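Local coordinates for protein purine nucleoside phosphorylase (Schistosoma mansoni, PDB 5TBV) that catalyses the reversible phosphorolysis of purine nucleosides such as inosine and guanosine, releasing the free base and ribose 1-phosphate, at residues I29-G34 with I80-G85; P59-A64 with G85-Y90. All coordinates share one frame; numbering follows the deposited sequence.

Overall arrangement
Contact 1 (29-34 with 80-85) lies in the mixed central beta sheet, about 8 Å from the centre of the chain; contact 2 (59-64 with 85-90) joins two loops some 12 Å from it, and the two contact centres are 14 Å apart. Their segments alternate along the chain: 29-34, 59-64, 80-85, 85-90. Gly85 belongs to both, where the chain leaves strand 78-83 for the loop leading to helix 95-108. Arg86 packs back on the first contact, its NH1 3.5 Å from Gly34 CA. Strand 78-83 thus runs directly into a loop, 85-90, whose side chains bind the sulfate and the nucleoside analogue, with 59-64 packed against it.

Contact 1 of 2, residues I29-G34 with I80-G85; sequences IGIICG and IVAMQG
Ile29 to Ile32 pair with Ile80 to Met83 as neighbouring parallel strands in the central beta sheet of the phosphorylase fold. The short strand axes approach to 4.6 Å and are 16° apart. Strand 29-32 is flanked on its other edge by strand 112-121, also parallel, while strand 69-75 runs antiparallel beside strand 78-83.

Four backbone hydrogen bonds join the pair. Val81 N donates to Ile29 O, Ile31 N to Val81 O, Met83 N to Ile31 O (2.8 Å), and Cys33 N to Met83 O, carrying the pairing one residue past the end of the first strand. CA-H...O contacts accompany them, as from Ile80 CA to Ile29 O at 3.2 Å.

Apolar packing divides between the faces. On the face of Ile29, Ile31, Ile80 and Ala82, the Ile31 and Ile80 side chains cross obliquely and meet by their CD1 methyls, 3.6 Å apart. Ile31 CB also lies 4.1 Å from Ala82 CB. Helix 259-283 lies over this face, with Ile281 touching Ile29 and Ile31. On the other face, Val81 CG1 is 4.0 Å from Gly30 CA, and Met83, extended at chi2 (179°), places SD 4.3 Å from Ile32 CG1. Pro101, Ile102 and Met105 of helix 95-108 pack there on Ile32 or Met83.

At the end of strand 29-32, Thr116 OG1 of strand 112-121 is hydrogen-bonded to Ile32 O and Gly34 N. Cys33 SG lies beside its own backbone N (chi1 -58°) and comes within 3.6 Å of Met83 O.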
loop_
_atom_site.group_PDB
_atom_site.type_symbol
_atom_site.label_atom_id
_atom_site.label_comp_id
_atom_site.label_asym_id
_atom_site.label_seq_id
_atom_site.Cartn_x
_atom_site.Cartn_y
_atom_site.Cartn_z
ATOM N N ILE A 29 -20.083 -10.369 -25.282
ATOM C CA ILE A 29 -20.187 -9.351 -24.248
ATOM C C ILE A 29 -20.189 -10.030 -22.885
ATOM O O ILE A 29 -20.889 -11.035 -22.691
ATOM C CB ILE A 29 -21.453 -8.500 -24.447
ATOM C CG1 ILE A 29 -21.385 -7.809 -25.815
ATOM C CG2 ILE A 29 -21.621 -7.487 -23.299
ATOM C CD1 ILE A 29 -22.721 -7.482 -26.386
ATOM N N GLY A 30 -19.416 -9.477 -21.947
ATOM C CA GLY A 30 -19.393 -9.942 -20.557
ATOM C C GLY A 30 -19.983 -8.882 -19.641
ATOM O O GLY A 30 -19.981 -7.693 -19.975
ATOM N N ILE A 31 -20.563 -9.327 -18.524
ATOM C CA ILE A 31 -21.221 -8.464 -17.540
ATOM C C ILE A 31 -20.794 -8.911 -16.139
ATOM O O ILE A 31 -20.665 -10.112 -15.880
ATOM C CB ILE A 31 -22.755 -8.522 -17.669
ATOM C CG1 ILE A 31 -23.195 -8.148 -19.085
ATOM C CG2 ILE A 31 -23.417 -7.596 -16.649
ATOM C CD1 ILE A 31 -24.544 -8.621 -19.432
ATOM N N ILE A 32 -20.601 -7.948 -15.224
ATOM C CA ILE A 32 -20.360 -8.232 -13.804
ATOM C C ILE A 32 -21.377 -7.460 -12.948
ATOM O O ILE A 32 -21.455 -6.227 -13.027
ATOM C CB ILE A 32 -18.920 -7.886 -13.388
ATOM C CG1 ILE A 32 -17.919 -8.610 -14.292
ATOM C CG2 ILE A 32 -18.663 -8.289 -11.928
ATOM C CD1 ILE A 32 -16.453 -8.180 -14.087
ATOM N N CYS A 33 -22.145 -8.178 -12.137
ATOM C CA CYS A 33 -23.157 -7.596 -11.243
ATOM C C CYS A 33 -22.558 -7.354 -9.854
ATOM O O CYS A 33 -22.083 -8.299 -9.219
ATOM C CB CYS A 33 -24.369 -8.519 -11.120
ATOM S SG CYS A 33 -25.195 -8.908 -12.700
ATOM N N GLY A 34 -22.603 -6.099 -9.387
ATOM C CA GLY A 34 -22.097 -5.707 -8.076
ATOM C C GLY A 34 -23.035 -6.110 -6.937
ATOM O O GLY A 34 -24.031 -6.809 -7.136
ATOM N N ILE A 80 -24.271 -13.156 -24.427
ATOM C CA ILE A 80 -23.598 -12.576 -23.275
ATOM C C ILE A 80 -23.223 -13.668 -22.277
ATOM O O ILE A 80 -23.784 -14.773 -22.282
ATOM C CB ILE A 80 -24.483 -11.526 -22.580
ATOM C CG1 ILE A 80 -25.653 -12.228 -21.907
ATOM C CG2 ILE A 80 -25.013 -10.511 -23.570
ATOM C CD1 ILE A 80 -26.215 -11.489 -20.754
ATOM N N VAL A 81 -22.270 -13.330 -21.401
ATOM C CA VAL A 81 -21.963 -14.102 -20.200
ATOM C C VAL A 81 -21.944 -13.140 -19.008
ATOM O O VAL A 81 -21.240 -12.121 -19.033
ATOM C CB VAL A 81 -20.626 -14.868 -20.328
ATOM C CG1 VAL A 81 -19.477 -13.948 -20.815
ATOM C CG2 VAL A 81 -20.261 -15.508 -19.000
ATOM N N ALA A 82 -22.719 -13.456 -17.966
ATOM C CA ALA A 82 -22.880 -12.571 -16.811
ATOM C C ALA A 82 -22.409 -13.251 -15.524
ATOM O O ALA A 82 -22.770 -14.399 -15.258
ATOM C CB ALA A 82 -24.342 -12.130 -16.687
ATOM N N MET A 83 -21.566 -12.554 -14.745
ATOM C CA MET A 83 -21.227 -12.970 -13.380
ATOM C C MET A 83 -22.283 -12.432 -12.413
ATOM O O MET A 83 -22.405 -11.210 -12.227
ATOM C CB MET A 83 -19.829 -12.482 -12.990
ATOM C CG MET A 83 -18.706 -13.248 -13.704
ATOM S SD MET A 83 -17.054 -12.670 -13.263
ATOM C CE MET A 83 -16.933 -13.143 -11.539
ATOM N N GLN A 84 -23.040 -13.344 -11.788
ATOM C CA GLN A 84 -24.095 -12.949 -10.858
ATOM C C GLN A 84 -23.558 -12.543 -9.483
ATOM O O GLN A 84 -24.333 -12.114 -8.620
ATOM C CB GLN A 84 -25.123 -14.086 -10.723
ATOM C CG GLN A 84 -26.421 -13.678 -10.037
ATOM C CD GLN A 84 -27.488 -14.745 -10.102
ATOM O OE1 GLN A 84 -27.321 -15.764 -10.767
ATOM N NE2 GLN A 84 -28.609 -14.505 -9.422
ATOM N N GLY A 85 -22.257 -12.643 -9.276
ATOM C CA GLY A 85 -21.599 -12.131 -8.088
ATOM C C GLY A 85 -20.125 -12.056 -8.417
ATOM O O GLY A 85 -19.641 -12.766 -9.307
#

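Contact 2 of 2, residues P59-A64 with G85-Y90; sequences PKTTVA and GRLHMY. With TBN ('2-(4-amino-pyrrolo[2,3-D]pyrimidin-7-yl)-5-hydroxymethyl-tetrahydro-furan-3,4-diol), chain B; SO4 (sulfate ion), chain C.
Leu87 CG stands anti to its carbonyl carbon (chi1 -56°), and chi2 near 169° turns CD1 against the Pro59 ring, while Val63 CG2, anti to its own carbonyl carbon, meets Tyr90. The Pro59 and Leu87 side chains cross at about a right angle, with Leu87 CD1 3.5 Å from Pro59 CG. Leu87 CD2 lies near Lys60 O, and Ile98 of helix 95-108 also packs on Leu87. Val63 CG2 comes to the edge of the phenol, 3.7 Å from Tyr90 CE1.

No direct hydrogen bond joins the segments; one water bridges them, accepting from Thr62 N and donating to Arg86 O at 3.0 Å.

The second segment reaches the bound nucleoside analogue and the sulfate. Tyr90 OH lies over the centre of the His88 ring, 3.2 Å above its plane, and is hydrogen-bonded to O3' of the bound 7-deaza-adenosine (2.9 Å). Sulfate O4 is gripped twice, by His88 NE2 at 2.8 Å and Arg86 NH1 at 3.0 Å, approaching both flat groups near their edges. Glu91 OE1 holds His88 ND1, Glu226 OE2 forms a salt bridge with Arg86 NE, and Phe161 of the second subunit packs edge-to-face on Tyr90.

With two donors on one sulfate oxygen and the nucleoside O3' beside them, the site is consistent with sulfate occupying the place of the phosphate co-substrate.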
loop_
_atom_site.group_PDB
_atom_site.type_symbol
_atom_site.label_atom_id
_atom_site.label_comp_id
_atom_site.label_asym_id
_atom_site.label_seq_id
_atom_site.Cartn_x
_atom_site.Cartn_y
_atom_site.Cartn_z
ATOM N N PRO A 59 -13.341 -19.712 -7.928
ATOM C CA PRO A 59 -13.539 -19.541 -6.477
ATOM C C PRO A 59 -15.005 -19.323 -6.090
ATOM O O PRO A 59 -15.855 -18.944 -6.899
ATOM C CB PRO A 59 -12.699 -18.296 -6.150
ATOM C CG PRO A 59 -11.765 -18.116 -7.345
ATOM C CD PRO A 59 -12.546 -18.617 -8.521
ATOM N N LYS A 60 -15.286 -19.536 -4.808
ATOM C CA LYS A 60 -16.629 -19.361 -4.257
ATOM C C LYS A 60 -16.834 -17.933 -3.741
ATOM O O LYS A 60 -15.938 -17.359 -3.114
ATOM C CB LYS A 60 -16.836 -20.373 -3.126
ATOM C CG LYS A 60 -18.119 -20.229 -2.312
ATOM C CD LYS A 60 -17.958 -20.872 -0.929
ATOM C CE LYS A 60 -19.115 -21.814 -0.587
ATOM N NZ LYS A 60 -20.448 -21.144 -0.552
ATOM N N THR A 61 -18.019 -17.358 -3.997
ATOM C CA THR A 61 -18.361 -16.059 -3.413
ATOM C C THR A 61 -18.627 -16.216 -1.919
ATOM O O THR A 61 -19.270 -17.180 -1.503
ATOM C CB THR A 61 -19.604 -15.438 -4.082
ATOM O OG1 THR A 61 -20.685 -16.389 -4.103
ATOM C CG2 THR A 61 -19.312 -14.963 -5.515
ATOM N N THR A 62 -18.154 -15.256 -1.099
ATOM C CA THR A 62 -18.426 -15.313 0.340
ATOM C C THR A 62 -19.115 -14.061 0.891
ATOM O O THR A 62 -19.322 -13.978 2.103
ATOM C CB THR A 62 -17.140 -15.599 1.158
ATOM O OG1 THR A 62 -16.251 -14.478 1.138
ATOM C CG2 THR A 62 -16.389 -16.821 0.655
ATOM N N VAL A 63 -19.479 -13.088 0.053
ATOM C CA VAL A 63 -20.087 -11.824 0.496
ATOM C C VAL A 63 -21.600 -11.839 0.228
ATOM O O VAL A 63 -22.054 -12.261 -0.843
ATOM C CB VAL A 63 -19.413 -10.624 -0.212
ATOM C CG1 VAL A 63 -20.037 -9.267 0.199
ATOM C CG2 VAL A 63 -17.905 -10.610 0.031
ATOM N N ALA A 64 -22.375 -11.318 1.174
ATOM C CA ALA A 64 -23.817 -11.185 0.976
ATOM C C ALA A 64 -24.138 -10.340 -0.258
ATOM O O ALA A 64 -23.559 -9.275 -0.479
ATOM C CB ALA A 64 -24.459 -10.560 2.215
ATOM N N GLY A 85 -22.257 -12.643 -9.276
ATOM C CA GLY A 85 -21.599 -12.131 -8.088
ATOM C C GLY A 85 -20.125 -12.056 -8.417
ATOM O O GLY A 85 -19.641 -12.766 -9.307
ATOM N N ARG A 86 -19.409 -11.183 -7.712
ATOM C CA ARG A 86 -17.993 -11.025 -8.002
ATOM C C ARG A 86 -17.176 -11.372 -6.768
ATOM O O ARG A 86 -17.700 -11.437 -5.649
ATOM C CB ARG A 86 -17.667 -9.588 -8.479
ATOM C CG ARG A 86 -17.893 -8.496 -7.428
ATOM C CD ARG A 86 -16.750 -7.434 -7.457
ATOM N NE ARG A 86 -16.631 -6.682 -8.718
ATOM C CZ ARG A 86 -17.526 -5.793 -9.154
ATOM N NH1 ARG A 86 -18.637 -5.530 -8.451
ATOM N NH2 ARG A 86 -17.305 -5.143 -10.288
ATOM N N LEU A 87 -15.880 -11.604 -7.006
ATOM C CA LEU A 87 -14.861 -11.850 -5.990
ATOM C C LEU A 87 -14.139 -10.556 -5.639
ATOM O O LEU A 87 -13.909 -9.709 -6.508
ATOM C CB LEU A 87 -13.835 -12.868 -6.493
ATOM C CG LEU A 87 -14.435 -14.199 -6.953
ATOM C CD1 LEU A 87 -13.370 -15.000 -7.664
ATOM C CD2 LEU A 87 -15.048 -14.990 -5.776
ATOM N N HIS A 88 -13.747 -10.423 -4.357
ATOM C CA HIS A 88 -13.066 -9.227 -3.869
ATOM C C HIS A 88 -11.756 -9.591 -3.179
ATOM O O HIS A 88 -11.655 -10.637 -2.529
ATOM C CB HIS A 88 -13.926 -8.447 -2.844
ATOM C CG HIS A 88 -15.343 -8.215 -3.274
ATOM N ND1 HIS A 88 -16.304 -9.209 -3.258
ATOM C CD2 HIS A 88 -15.978 -7.083 -3.676
ATOM C CE1 HIS A 88 -17.461 -8.708 -3.661
ATOM N NE2 HIS A 88 -17.294 -7.422 -3.918
ATOM N N MET A 89 -10.776 -8.681 -3.258
ATOM C CA MET A 89 -9.482 -8.945 -2.620
ATOM C C MET A 89 -9.567 -8.936 -1.079
ATOM O O MET A 89 -8.804 -9.663 -0.424
ATOM C CB MET A 89 -8.421 -7.945 -3.118
ATOM C CG MET A 89 -7.992 -8.076 -4.622
ATOM S SD MET A 89 -7.268 -9.693 -5.058
ATOM C CE MET A 89 -5.695 -9.719 -4.163
ATOM N N TYR A 90 -10.471 -8.145 -0.465
ATOM C CA TYR A 90 -10.608 -8.221 0.998
ATOM C C TYR A 90 -11.063 -9.592 1.486
ATOM O O TYR A 90 -10.942 -9.877 2.689
ATOM C CB TYR A 90 -11.564 -7.142 1.555
ATOM C CG TYR A 90 -12.987 -7.176 1.002
ATOM C CD1 TYR A 90 -13.863 -8.212 1.327
ATOM C CD2 TYR A 90 -13.453 -6.163 0.157
ATOM C CE1 TYR A 90 -15.160 -8.246 0.834
ATOM C CE2 TYR A 90 -14.751 -6.192 -0.357
ATOM C CZ TYR A 90 -15.590 -7.234 -0.012
ATOM O OH TYR A 90 -16.871 -7.301 -0.507
HETATM O "O5'" TBN B . -20.775 -2.688 1.561
HETATM C "C5'" TBN B . -19.465 -3.027 1.161
HETATM C "C4'" TBN B . -19.416 -3.592 -0.254
HETATM O "O4'" TBN B . -19.970 -2.668 -1.136
HETATM C "C1'" TBN B . -18.996 -1.795 -1.611
HETATM N N9 TBN B . -19.216 -0.494 -0.964
HETATM C C8 TBN B . -20.451 -0.042 -0.755
HETATM C C7 TBN B . -20.474 1.165 -0.140
HETATM C C5 TBN B . -19.117 1.467 0.037
HETATM C C6 TBN B . -18.372 2.606 0.640
HETATM N N1 TBN B . -17.048 2.545 0.641
HETATM C C2 TBN B . -16.425 1.502 0.126
HETATM N N3 TBN B . -17.019 0.466 -0.438
HETATM C C4 TBN B . -18.335 0.378 -0.510
HETATM N N6 TBN B . -18.991 3.662 1.195
HETATM C "C2'" TBN B . -17.659 -2.451 -1.311
HETATM O "O2'" TBN B . -16.927 -2.503 -2.467
HETATM C "C3'" TBN B . -17.991 -3.804 -0.722
HETATM O "O3'" TBN B . -17.869 -4.877 -1.632
HETATM S S SO4 C . -19.142 -4.384 -4.880
HETATM O O1 SO4 C . -19.241 -4.578 -3.387
HETATM O O2 SO4 C . -18.026 -3.462 -5.146
HETATM O O3 SO4 C . -20.320 -3.810 -5.534
HETATM O O4 SO4 C . -18.835 -5.667 -5.505
HETATM O O HOH W 1 -18.036 -12.692 -2.951
#